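Local coordinates for hypothetical protein (Clostridium sporogenes ATCC 15579, PDB 4QRK) that is of unknown function but is a putative cell adhesion protein built as a right-handed beta-helix, at residues A[49-61]-A[73-85]. Residues are numbered along the deposited sequence; the frame is centred on the assembly and turned at random. Where two conformers were deposited one is given.
Sequences KFIYSENEWKPEI and EISQPGLKSGNVS
Glu60 and Ser75 pair at the open end of the hairpin formed by strands 60-66 and 69-75, which edges one wall of the right-handed beta-helix. Being an antiparallel hydrogen-bonded pair, they exchange two backbone bonds: Glu60 N to Ser75 O is 2.8 Å and nearly straight, and Ser75 N reaches Glu60 O at 2.9 Å. A water also sits within hydrogen-bonding distance of Glu60 O. On the outer side, the Glu60 side chain, extended beyond CG, crosses Pro77 obliquely, with Glu60 OE1 3.5 Å from Pro77 CA. One residue along, Ile61 and Ile74 turn to the other side of the sheet and lie side by side, with Ile61 CD1 4.0 Å from Ile74 CD1. Ile74 CG2 also meets Phe50 CE1 at a slant, at 4.1 Å, so strand 69-75 packs against strand 46-52 of the facing sheet.

Beyond the paired strands, Gln76 meets Trp57, which lies in the short 3-10 segment 55-57 between strands 46-52 and 60-66. The extended Gln76 side chain leaves with CG opposite the backbone N (chi1 -170°) and runs alongside Trp57, bringing NE2 over one face of the indole, 3.2 Å from Trp57 CG. The amide stands almost upright on that ring, its plane turned 87° from it, consistent with an N-H directed at the pi system. Glu54 CG covers the opposite indole face, and Leu79 and Val84, from the irregular loop after the hairpin, close on the edge; Leu79 is poorly ordered, whereas Val84 CG1 sits 4.2 Å from Trp57 CZ2.

Farther out, Trp93 packs edge-to-face with Phe50 and also touches Ile74. Gln76 OE1 accepts a hydrogen bond from Val33 N, which sets the amide's orientation, so that NE2 is the end turned to the ring.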
loop_
_atom_site.group_PDB
_atom_site.type_symbol
_atom_site.label_atom_id
_atom_site.label_comp_id
_atom_site.label_asym_id
_atom_site.label_seq_id
_atom_site.Cartn_x
_atom_site.Cartn_y
_atom_site.Cartn_z
ATOM N N LYS A 49 5.089 6.859 -13.401
ATOM C CA LYS A 49 5.520 6.283 -14.667
ATOM C C LYS A 49 4.928 4.871 -14.821
ATOM O O LYS A 49 5.087 4.015 -13.942
ATOM C CB LYS A 49 7.050 6.216 -14.718
ATOM C CG LYS A 49 7.575 5.746 -16.079
ATOM C CD LYS A 49 9.078 5.566 -16.056
ATOM C CE LYS A 49 9.609 5.130 -17.406
ATOM N NZ LYS A 49 11.071 4.867 -17.374
ATOM N N PHE A 50 4.262 4.649 -15.943
ATOM C CA PHE A 50 3.486 3.436 -16.163
ATOM C C PHE A 50 4.067 2.781 -17.383
ATOM O O PHE A 50 4.279 3.446 -18.421
ATOM C CB PHE A 50 2.008 3.804 -16.377
ATOM C CG PHE A 50 1.444 4.576 -15.242
ATOM C CD1 PHE A 50 0.864 3.927 -14.177
ATOM C CD2 PHE A 50 1.590 5.940 -15.184
ATOM C CE1 PHE A 50 0.359 4.619 -13.106
ATOM C CE2 PHE A 50 1.103 6.646 -14.124
ATOM C CZ PHE A 50 0.479 5.967 -13.053
ATOM N N ILE A 51 4.378 1.495 -17.231
ATOM C CA ILE A 51 4.940 0.682 -18.313
ATOM C C ILE A 51 4.052 -0.522 -18.536
ATOM O O ILE A 51 3.724 -1.252 -17.596
ATOM C CB ILE A 51 6.333 0.238 -18.001
ATOM C CG1 ILE A 51 7.210 1.470 -17.799
ATOM C CG2 ILE A 51 6.919 -0.605 -19.136
ATOM C CD1 ILE A 51 8.586 1.097 -17.202
ATOM N N TYR A 52 3.597 -0.699 -19.767
ATOM C CA TYR A 52 2.633 -1.771 -20.038
ATOM C C TYR A 52 2.838 -2.321 -21.448
ATOM O O TYR A 52 2.991 -1.559 -22.384
ATOM C CB TYR A 52 1.164 -1.307 -19.768
ATOM C CG TYR A 52 0.689 -0.100 -20.536
ATOM C CD1 TYR A 52 0.913 1.183 -20.076
ATOM C CD2 TYR A 52 0.002 -0.252 -21.730
ATOM C CE1 TYR A 52 0.492 2.292 -20.821
ATOM C CE2 TYR A 52 -0.437 0.840 -22.459
ATOM C CZ TYR A 52 -0.180 2.109 -21.991
ATOM O OH TYR A 52 -0.611 3.182 -22.717
ATOM N N SER A 53 2.875 -3.649 -21.588
ATOM C CA SER A 53 3.160 -4.261 -22.870
ATOM C C SER A 53 1.909 -4.601 -23.671
ATOM O O SER A 53 1.987 -4.880 -24.858
ATOM C CB SER A 53 3.975 -5.520 -22.657
ATOM O OG SER A 53 3.278 -6.395 -21.831
ATOM N N GLU A 54 0.757 -4.581 -23.020
ATOM C CA GLU A 54 -0.497 -4.930 -23.662
ATOM C C GLU A 54 -1.347 -3.676 -23.638
ATOM O O GLU A 54 -1.563 -3.093 -22.574
ATOM C CB GLU A 54 -1.213 -6.049 -22.886
ATOM C CG GLU A 54 -0.327 -7.201 -22.512
ATOM C CD GLU A 54 0.434 -7.751 -23.703
ATOM O OE1 GLU A 54 -0.195 -8.123 -24.708
ATOM O OE2 GLU A 54 1.677 -7.787 -23.641
ATOM N N ASN A 55 -1.843 -3.271 -24.805
ATOM C CA ASN A 55 -2.624 -2.043 -24.904
ATOM C C ASN A 55 -3.849 -2.076 -24.038
ATOM O O ASN A 55 -4.277 -1.054 -23.528
ATOM C CB ASN A 55 -2.989 -1.726 -26.375
ATOM C CG ASN A 55 -1.791 -1.313 -27.173
ATOM O OD1 ASN A 55 -0.815 -0.799 -26.618
ATOM N ND2 ASN A 55 -1.831 -1.548 -28.473
ATOM N N GLU A 56 -4.396 -3.258 -23.827
ATOM C CA GLU A 56 -5.557 -3.405 -22.958
ATOM C C GLU A 56 -5.271 -3.068 -21.492
ATOM O O GLU A 56 -6.187 -2.932 -20.697
ATOM C CB GLU A 56 -6.073 -4.846 -23.025
ATOM C CG GLU A 56 -6.044 -5.457 -24.430
ATOM C CD GLU A 56 -4.772 -6.245 -24.698
ATOM O OE1 GLU A 56 -4.557 -7.255 -23.991
ATOM O OE2 GLU A 56 -3.989 -5.852 -25.595
ATOM N N TRP A 57 -4.005 -2.987 -21.106
ATOM C CA TRP A 57 -3.661 -2.722 -19.701
ATOM C C TRP A 57 -3.462 -1.220 -19.419
ATOM O O TRP A 57 -3.187 -0.839 -18.269
ATOM C CB TRP A 57 -2.396 -3.476 -19.322
ATOM C CG TRP A 57 -2.558 -4.960 -19.271
ATOM C CD1 TRP A 57 -3.723 -5.679 -19.324
ATOM C CD2 TRP A 57 -1.497 -5.927 -19.138
ATOM N NE1 TRP A 57 -3.442 -7.036 -19.214
ATOM C CE2 TRP A 57 -2.091 -7.205 -19.100
ATOM C CE3 TRP A 57 -0.108 -5.831 -19.047
ATOM C CZ2 TRP A 57 -1.340 -8.365 -18.963
ATOM C CZ3 TRP A 57 0.635 -6.992 -18.901
ATOM C CH2 TRP A 57 0.021 -8.233 -18.870
ATOM N N LYS A 58 -3.627 -0.401 -20.464
ATOM C CA LYS A 58 -3.458 1.050 -20.400
ATOM C C LYS A 58 -4.133 1.574 -19.164
ATOM O O LYS A 58 -5.337 1.388 -18.999
ATOM C CB LYS A 58 -4.087 1.721 -21.622
ATOM C CG LYS A 58 -3.824 3.224 -21.674
ATOM C CD LYS A 58 -4.479 3.949 -22.900
ATOM C CE LYS A 58 -4.578 5.451 -22.626
ATOM N NZ LYS A 58 -3.267 6.142 -22.620
ATOM N N PRO A 59 -3.369 2.216 -18.269
ATOM C CA PRO A 59 -4.016 2.653 -17.031
ATOM C C PRO A 59 -5.016 3.778 -17.291
ATOM O O PRO A 59 -4.828 4.622 -18.196
ATOM C CB PRO A 59 -2.854 3.185 -16.168
ATOM C CG PRO A 59 -1.631 2.974 -16.910
ATOM C CD PRO A 59 -1.955 2.614 -18.337
ATOM N N GLU A 60 -6.088 3.760 -16.512
ATOM C CA GLU A 60 -7.145 4.798 -16.566
ATOM C C GLU A 60 -7.062 5.666 -15.282
ATOM O O GLU A 60 -7.153 5.156 -14.144
ATOM C CB GLU A 60 -8.547 4.128 -16.666
ATOM C CG GLU A 60 -8.757 3.081 -17.828
ATOM C CD GLU A 60 -9.788 1.945 -17.513
ATOM O OE1 GLU A 60 -9.533 1.098 -16.626
ATOM O OE2 GLU A 60 -10.844 1.863 -18.172
ATOM N N ILE A 61 -6.884 6.958 -15.436
ATOM C CA ILE A 61 -6.804 7.840 -14.286
ATOM C C ILE A 61 -8.032 8.736 -14.208
ATOM O O ILE A 61 -8.479 9.266 -15.199
ATOM C CB ILE A 61 -5.600 8.760 -14.329
ATOM C CG1 ILE A 61 -4.309 7.945 -14.318
ATOM C CG2 ILE A 61 -5.622 9.722 -13.131
ATOM C CD1 ILE A 61 -3.185 8.570 -13.464
ATOM N N GLU A 73 -8.086 8.127 -8.650
ATOM C CA GLU A 73 -8.249 6.729 -8.907
ATOM C C GLU A 73 -7.417 6.301 -10.103
ATOM O O GLU A 73 -7.447 6.917 -11.159
ATOM C CB GLU A 73 -9.714 6.416 -9.164
ATOM C CG GLU A 73 -9.947 4.951 -9.421
ATOM C CD GLU A 73 -11.414 4.633 -9.521
ATOM O OE1 GLU A 73 -12.056 5.036 -10.527
ATOM O OE2 GLU A 73 -11.918 4.007 -8.569
ATOM N N ILE A 74 -6.703 5.207 -9.950
ATOM C CA ILE A 74 -5.910 4.685 -11.054
ATOM C C ILE A 74 -6.271 3.223 -11.189
ATOM O O ILE A 74 -6.149 2.453 -10.227
ATOM C CB ILE A 74 -4.425 4.825 -10.796
ATOM C CG1 ILE A 74 -4.117 6.200 -10.196
ATOM C CG2 ILE A 74 -3.652 4.536 -12.108
ATOM C CD1 ILE A 74 -2.652 6.514 -10.078
ATOM N N SER A 75 -6.715 2.836 -12.379
ATOM C CA SER A 75 -7.173 1.476 -12.620
ATOM C C SER A 75 -6.596 0.851 -13.877
ATOM O O SER A 75 -6.524 1.511 -14.910
ATOM C CB SER A 75 -8.698 1.470 -12.678
ATOM O OG SER A 75 -9.199 1.922 -11.441
ATOM N N GLN A 76 -6.131 -0.410 -13.752
ATOM C CA GLN A 76 -5.717 -1.240 -14.902
ATOM C C GLN A 76 -7.020 -1.792 -15.436
ATOM O O GLN A 76 -7.777 -2.389 -14.658
ATOM C CB GLN A 76 -4.830 -2.431 -14.472
ATOM C CG GLN A 76 -4.150 -3.199 -15.642
ATOM C CD GLN A 76 -3.384 -4.466 -15.147
ATOM O OE1 GLN A 76 -3.236 -4.674 -13.959
ATOM N NE2 GLN A 76 -2.906 -5.283 -16.061
ATOM N N PRO A 77 -7.321 -1.591 -16.731
ATOM C CA PRO A 77 -8.564 -2.180 -17.243
ATOM C C PRO A 77 -8.620 -3.679 -16.913
ATOM O O PRO A 77 -7.664 -4.449 -17.187
ATOM C CB PRO A 77 -8.464 -1.993 -18.773
ATOM C CG PRO A 77 -7.483 -0.823 -18.985
ATOM C CD PRO A 77 -6.506 -0.976 -17.796
ATOM N N GLY A 78 -9.728 -4.076 -16.292
ATOM C CA GLY A 78 -9.962 -5.471 -16.016
ATOM C C GLY A 78 -9.895 -6.240 -17.318
ATOM O O GLY A 78 -10.441 -5.815 -18.348
ATOM N N LEU A 79 -9.167 -7.347 -17.285
ATOM C CA LEU A 79 -9.376 -8.385 -18.270
ATOM C C LEU A 79 -10.228 -9.417 -17.546
ATOM O O LEU A 79 -9.745 -10.104 -16.649
ATOM C CB LEU A 79 -8.056 -8.978 -18.780
ATOM C CG LEU A 79 -7.126 -8.108 -19.646
ATOM C CD1 LEU A 79 -5.910 -8.925 -20.046
ATOM C CD2 LEU A 79 -7.828 -7.578 -20.890
ATOM N N LYS A 80 -11.512 -9.464 -17.896
ATOM C CA LYS A 80 -12.455 -10.413 -17.306
ATOM C C LYS A 80 -11.937 -11.823 -17.571
ATOM O O LYS A 80 -12.113 -12.727 -16.754
ATOM C CB LYS A 80 -13.853 -10.226 -17.907
ATOM N N SER A 81 -11.331 -11.981 -18.751
ATOM C CA SER A 81 -10.402 -13.066 -19.076
ATOM C C SER A 81 -10.874 -14.504 -18.933
ATOM O O SER A 81 -11.806 -14.834 -18.196
ATOM C CB SER A 81 -9.119 -12.927 -18.244
ATOM O OG SER A 81 -8.202 -12.024 -18.833
ATOM N N GLY A 82 -10.192 -15.346 -19.696
ATOM C CA GLY A 82 -9.979 -16.728 -19.343
ATOM C C GLY A 82 -8.528 -16.725 -18.893
ATOM O O GLY A 82 -8.236 -16.390 -17.745
ATOM N N ASN A 83 -7.625 -17.010 -19.830
ATOM C CA ASN A 83 -6.199 -17.120 -19.561
ATOM C C ASN A 83 -5.395 -15.830 -19.880
ATOM O O ASN A 83 -5.696 -15.099 -20.825
ATOM C CB ASN A 83 -5.628 -18.342 -20.326
ATOM C CG ASN A 83 -4.164 -18.683 -19.936
ATOM O OD1 ASN A 83 -3.895 -19.152 -18.812
ATOM N ND2 ASN A 83 -3.223 -18.459 -20.872
ATOM N N VAL A 84 -4.404 -15.527 -19.049
ATOM C CA VAL A 84 -3.313 -14.656 -19.456
ATOM C C VAL A 84 -1.955 -15.333 -19.259
ATOM O O VAL A 84 -1.626 -15.777 -18.151
ATOM C CB VAL A 84 -3.292 -13.333 -18.674
ATOM C CG1 VAL A 84 -2.169 -12.436 -19.231
ATOM C CG2 VAL A 84 -4.627 -12.651 -18.825
ATOM N N SER A 85 -1.173 -15.418 -20.322
ATOM C CA SER A 85 0.191 -15.911 -20.206
ATOM C C SER A 85 1.092 -14.748 -19.860
ATOM O O SER A 85 1.135 -13.725 -20.571
ATOM C CB SER A 85 0.624 -16.583 -21.498
ATOM O OG SER A 85 -0.304 -17.589 -21.843
HETATM O O HOH W 1 -9.615 4.974 -12.819
#